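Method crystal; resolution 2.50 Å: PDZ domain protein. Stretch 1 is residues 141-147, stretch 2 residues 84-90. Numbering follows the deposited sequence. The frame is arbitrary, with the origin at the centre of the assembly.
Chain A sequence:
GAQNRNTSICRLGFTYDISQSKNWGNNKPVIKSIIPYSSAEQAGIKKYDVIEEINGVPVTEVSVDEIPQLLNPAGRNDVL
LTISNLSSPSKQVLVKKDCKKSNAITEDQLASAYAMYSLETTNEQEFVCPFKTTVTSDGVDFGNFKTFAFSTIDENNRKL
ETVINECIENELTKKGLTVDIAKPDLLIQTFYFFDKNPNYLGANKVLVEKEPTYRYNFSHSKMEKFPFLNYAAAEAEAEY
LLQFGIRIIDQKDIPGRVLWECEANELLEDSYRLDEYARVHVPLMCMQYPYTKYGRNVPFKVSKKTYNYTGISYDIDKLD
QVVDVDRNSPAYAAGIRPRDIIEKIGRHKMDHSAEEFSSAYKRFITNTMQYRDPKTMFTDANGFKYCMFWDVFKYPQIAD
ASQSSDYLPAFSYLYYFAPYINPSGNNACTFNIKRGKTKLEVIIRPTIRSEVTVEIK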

ATOM      1  N   ASP A 141     -22.254   9.116  13.101  1.00 59.17           N
ATOM      2  CA  ASP A 141     -22.843   7.796  12.964  1.00 58.13           C
ATOM      3  C   ASP A 141     -23.320   7.582  11.507  1.00 61.07           C
ATOM      4  O   ASP A 141     -24.107   8.376  10.981  1.00 61.49           O
ATOM      5  CB  ASP A 141     -23.989   7.577  13.959  1.00 61.20           C
ATOM      6  CG  ASP A 141     -24.200   6.095  14.208  1.00 78.04           C
ATOM      7  OD1 ASP A 141     -24.907   5.448  13.400  1.00 76.22           O
ATOM      8  OD2 ASP A 141     -23.552   5.554  15.124  1.00 90.59           O
ATOM      9  N   PHE A 142     -22.820   6.511  10.859  1.00 55.52           N
ATOM     10  CA  PHE A 142     -23.159   6.136   9.479  1.00 53.80           C
ATOM     11  C   PHE A 142     -24.651   5.796   9.329  1.00 58.18           C
ATOM     12  O   PHE A 142     -25.174   5.855   8.221  1.00 58.63           O
ATOM     13  CB  PHE A 142     -22.273   4.971   8.968  1.00 53.42           C
ATOM     14  CG  PHE A 142     -20.825   5.325   8.695  1.00 54.29           C
ATOM     15  CD1 PHE A 142     -20.436   6.652   8.482  1.00 56.68           C
ATOM     16  CD2 PHE A 142     -19.858   4.333   8.594  1.00 55.63           C
ATOM     17  CE1 PHE A 142     -19.102   6.974   8.218  1.00 55.72           C
ATOM     18  CE2 PHE A 142     -18.526   4.662   8.313  1.00 56.84           C
ATOM     19  CZ  PHE A 142     -18.163   5.983   8.129  1.00 53.96           C
ATOM     20  N   GLY A 143     -25.324   5.499  10.436  1.00 55.12           N
ATOM     21  CA  GLY A 143     -26.761   5.245  10.461  1.00 55.87           C
ATOM     22  C   GLY A 143     -27.613   6.466  10.124  1.00 61.43           C
ATOM     23  O   GLY A 143     -28.810   6.325   9.884  1.00 61.73           O
ATOM     24  N   ASN A 144     -27.006   7.683  10.078  1.00 58.25           N
ATOM     25  CA  ASN A 144     -27.714   8.917   9.727  1.00 58.79           C
ATOM     26  C   ASN A 144     -27.994   9.003   8.223  1.00 63.39           C
ATOM     27  O   ASN A 144     -28.781   9.847   7.803  1.00 64.34           O
ATOM     28  CB  ASN A 144     -26.917  10.160  10.153  1.00 56.90           C
ATOM     29  CG  ASN A 144     -26.637  10.329  11.635  1.00 82.67           C
ATOM     30  OD1 ASN A 144     -25.673  10.997  12.016  1.00 82.44           O
ATOM     31  ND2 ASN A 144     -27.467   9.778  12.510  1.00 71.75           N
ATOM     32  N   PHE A 145     -27.336   8.155   7.418  1.00 58.70           N
ATOM     33  CA  PHE A 145     -27.430   8.164   5.963  1.00 57.89           C
ATOM     34  C   PHE A 145     -28.184   6.924   5.505  1.00 64.25           C
ATOM     35  O   PHE A 145     -27.699   5.810   5.662  1.00 63.99           O
ATOM     36  CB  PHE A 145     -26.006   8.252   5.378  1.00 57.71           C
ATOM     37  CG  PHE A 145     -25.199   9.372   6.007  1.00 58.98           C
ATOM     38  CD1 PHE A 145     -25.336  10.685   5.564  1.00 62.01           C
ATOM     39  CD2 PHE A 145     -24.347   9.122   7.078  1.00 60.25           C
ATOM     40  CE1 PHE A 145     -24.616  11.723   6.166  1.00 62.81           C
ATOM     41  CE2 PHE A 145     -23.650  10.170   7.701  1.00 63.18           C
ATOM     42  CZ  PHE A 145     -23.787  11.461   7.237  1.00 61.66           C
ATOM     43  N   LYS A 146     -29.390   7.114   4.972  1.00 62.48           N
ATOM     44  CA  LYS A 146     -30.262   6.000   4.614  1.00 62.04           C
ATOM     45  C   LYS A 146     -30.435   5.775   3.092  1.00 64.95           C
ATOM     46  O   LYS A 146     -30.857   4.686   2.687  1.00 65.51           O
ATOM     47  CB  LYS A 146     -31.642   6.208   5.273  1.00 65.47           C
ATOM     48  CG  LYS A 146     -31.628   6.328   6.822  1.00 82.16           C
ATOM     49  CD  LYS A 146     -31.383   4.981   7.563  1.00 94.40           C
ATOM     50  CE  LYS A 146     -31.708   5.050   9.044  1.00 96.80           C
ATOM     51  NZ  LYS A 146     -31.483   3.748   9.741  1.00 96.86           N
ATOM     52  N   THR A 147     -30.130   6.782   2.263  1.00 59.32           N
ATOM     53  CA  THR A 147     -30.350   6.712   0.817  1.00 58.37           C
ATOM     54  C   THR A 147     -29.099   7.064   0.013  1.00 60.55           C
ATOM     55  O   THR A 147     -28.238   7.846   0.454  1.00 59.76           O
ATOM     56  CB  THR A 147     -31.552   7.613   0.359  1.00 63.83           C
ATOM     57  OG1 THR A 147     -31.221   9.000   0.447  1.00 64.31           O
ATOM     58  CG2 THR A 147     -32.838   7.338   1.130  1.00 57.30           C
TER
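Stretch 2 84-90: SNLSSPS

Stretch 2, residues 84-90, packs against stretch 1, residues 141-147, from a distant part of the same chain. The contact is small, burying 214 Å² summed over both sides. It rests mainly on two residues, K146 of stretch 1 and L86 of stretch 2.

Stretch 2 forms no regular helix or strand. It doubles back on itself, with CA of S84 and CA of S90 5.0 Å apart, so no parallel or antiparallel run along stretch 1 is defined. Its fold is a compact turn centred on N85, L86, S87 and S88. The backbone N of N85 donates to O of S88 at 3.2 Å, which closes the turn. The N85 side chain, in the p rotamer, braces it from within. OD1 of N85 accepts from N of S87 at 2.9 Å and from N of S88 at 3.0 Å. The CA-to-CB bond of N85 points away from stretch 1, while its backbone O lies near the contact.

Stretch 1 carries a short 3-10 segment at 142-144. N of N144 donates to O of D141 at 3.1 Å, and N of F145 to O of F142 at 3.3 Å. OD1 of D141 also accepts from N of G143 at 3.0 Å. The backbones come nearest at G143 and L86, whose CA atoms are 5.5 Å apart.

The apolar part of the contact belongs to L86. Its side chain has chi1 m and chi2 t. CA-to-CB runs sideways, but the end of the side chain comes nearer to stretch 1. CD2 of L86 lies 4.0 Å from CA of G143 and 3.9 Å from O of F142. It therefore packs on the backbone of the 3-10 segment. G143 has no side chain, and an ideal CB there would clash with OD1 of D141 at 2.8 Å.

The polar part belongs to K146. Its CA-to-CB bond is sideways, but chi3 and chi4 are both t and extend the end of the chain to the turn. NZ of K146 donates a weak hydrogen bond to O of L86 at 3.4 Å. O of N85 is also close, 3.5 Å from NZ of K146. The amino group thus sits beside two successive carbonyl oxygens, a favourable place for its positive charge.

The remaining contacts are looser and gather around the same amino group. NZ of K146 is 3.8 Å from C of S88 and 3.9 Å from N of P89.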

ATOM      1  N   SER A  84     -30.246  -1.824  16.302  1.00 63.82           N
ATOM      2  CA  SER A  84     -30.163  -0.774  15.309  1.00 62.43           C
ATOM      3  C   SER A  84     -29.208  -1.234  14.182  1.00 64.08           C
ATOM      4  O   SER A  84     -28.227  -1.959  14.415  1.00 61.98           O
ATOM      5  CB  SER A  84     -29.755   0.570  15.907  1.00 65.20           C
ATOM      6  OG  SER A  84     -28.360   0.739  16.082  1.00 69.10           O
ATOM      7  N   ASN A  85     -29.547  -0.840  12.957  1.00 60.62           N
ATOM      8  CA  ASN A  85     -28.781  -1.083  11.740  1.00 58.82           C
ATOM      9  C   ASN A  85     -29.137  -0.003  10.698  1.00 63.95           C
ATOM     10  O   ASN A  85     -29.749   1.017  11.041  1.00 65.93           O
ATOM     11  CB  ASN A  85     -29.034  -2.493  11.211  1.00 58.69           C
ATOM     12  CG  ASN A  85     -30.475  -2.821  10.997  1.00 69.78           C
ATOM     13  OD1 ASN A  85     -31.270  -1.987  10.582  1.00 73.14           O
ATOM     14  ND2 ASN A  85     -30.852  -4.033  11.328  1.00 63.74           N
ATOM     15  N   LEU A  86     -28.772  -0.229   9.436  1.00 59.24           N
ATOM     16  CA  LEU A  86     -29.014   0.707   8.339  1.00 58.76           C
ATOM     17  C   LEU A  86     -30.471   0.646   7.821  1.00 70.15           C
ATOM     18  O   LEU A  86     -30.913   1.587   7.163  1.00 72.33           O
ATOM     19  CB  LEU A  86     -27.998   0.465   7.207  1.00 55.60           C
ATOM     20  CG  LEU A  86     -26.500   0.640   7.581  1.00 55.63           C
ATOM     21  CD1 LEU A  86     -25.596   0.272   6.397  1.00 52.40           C
ATOM     22  CD2 LEU A  86     -26.203   2.059   8.034  1.00 55.40           C
ATOM     23  N   SER A  87     -31.225  -0.424   8.150  1.00 69.91           N
ATOM     24  CA  SER A  87     -32.643  -0.560   7.785  1.00 71.31           C
ATOM     25  C   SER A  87     -33.503   0.257   8.743  1.00 78.65           C
ATOM     26  O   SER A  87     -34.358   1.010   8.279  1.00 80.67           O
ATOM     27  CB  SER A  87     -33.082  -2.020   7.798  1.00 74.70           C
ATOM     28  OG  SER A  87     -33.148  -2.561   6.490  1.00 84.14           O
ATOM     29  N   SER A  88     -33.260   0.155  10.071  1.00 75.30           N
ATOM     30  CA  SER A  88     -34.038   0.931  11.037  1.00 77.12           C
ATOM     31  C   SER A  88     -33.203   1.447  12.234  1.00 79.70           C
ATOM     32  O   SER A  88     -32.252   0.792  12.657  1.00 77.37           O
ATOM     33  CB  SER A  88     -35.213   0.108  11.559  1.00 82.96           C
ATOM     34  OG  SER A  88     -34.747  -0.998  12.310  1.00 94.41           O
ATOM     35  N   PRO A  89     -33.607   2.571  12.851  1.00 78.19           N
ATOM     36  CA  PRO A  89     -32.859   3.062  14.023  1.00 78.39           C
ATOM     37  C   PRO A  89     -33.213   2.327  15.319  1.00 83.06           C
ATOM     38  O   PRO A  89     -32.474   2.432  16.297  1.00 82.56           O
ATOM     39  CB  PRO A  89     -33.239   4.543  14.094  1.00 81.21           C
ATOM     40  CG  PRO A  89     -34.549   4.640  13.418  1.00 86.55           C
ATOM     41  CD  PRO A  89     -34.716   3.482  12.492  1.00 81.12           C
ATOM     42  N   SER A  90     -34.350   1.621  15.344  1.00 80.86           N
ATOM     43  CA  SER A  90     -34.775   0.837  16.500  1.00 82.11           C
ATOM     44  C   SER A  90     -35.636  -0.326  16.057  1.00 86.64           C
ATOM     45  O   SER A  90     -36.388  -0.199  15.085  1.00 88.26           O
ATOM     46  CB  SER A  90     -35.508   1.685  17.530  1.00 87.32           C
ATOM     47  OG  SER A  90     -35.480   1.012  18.776  1.00 95.20           O
TER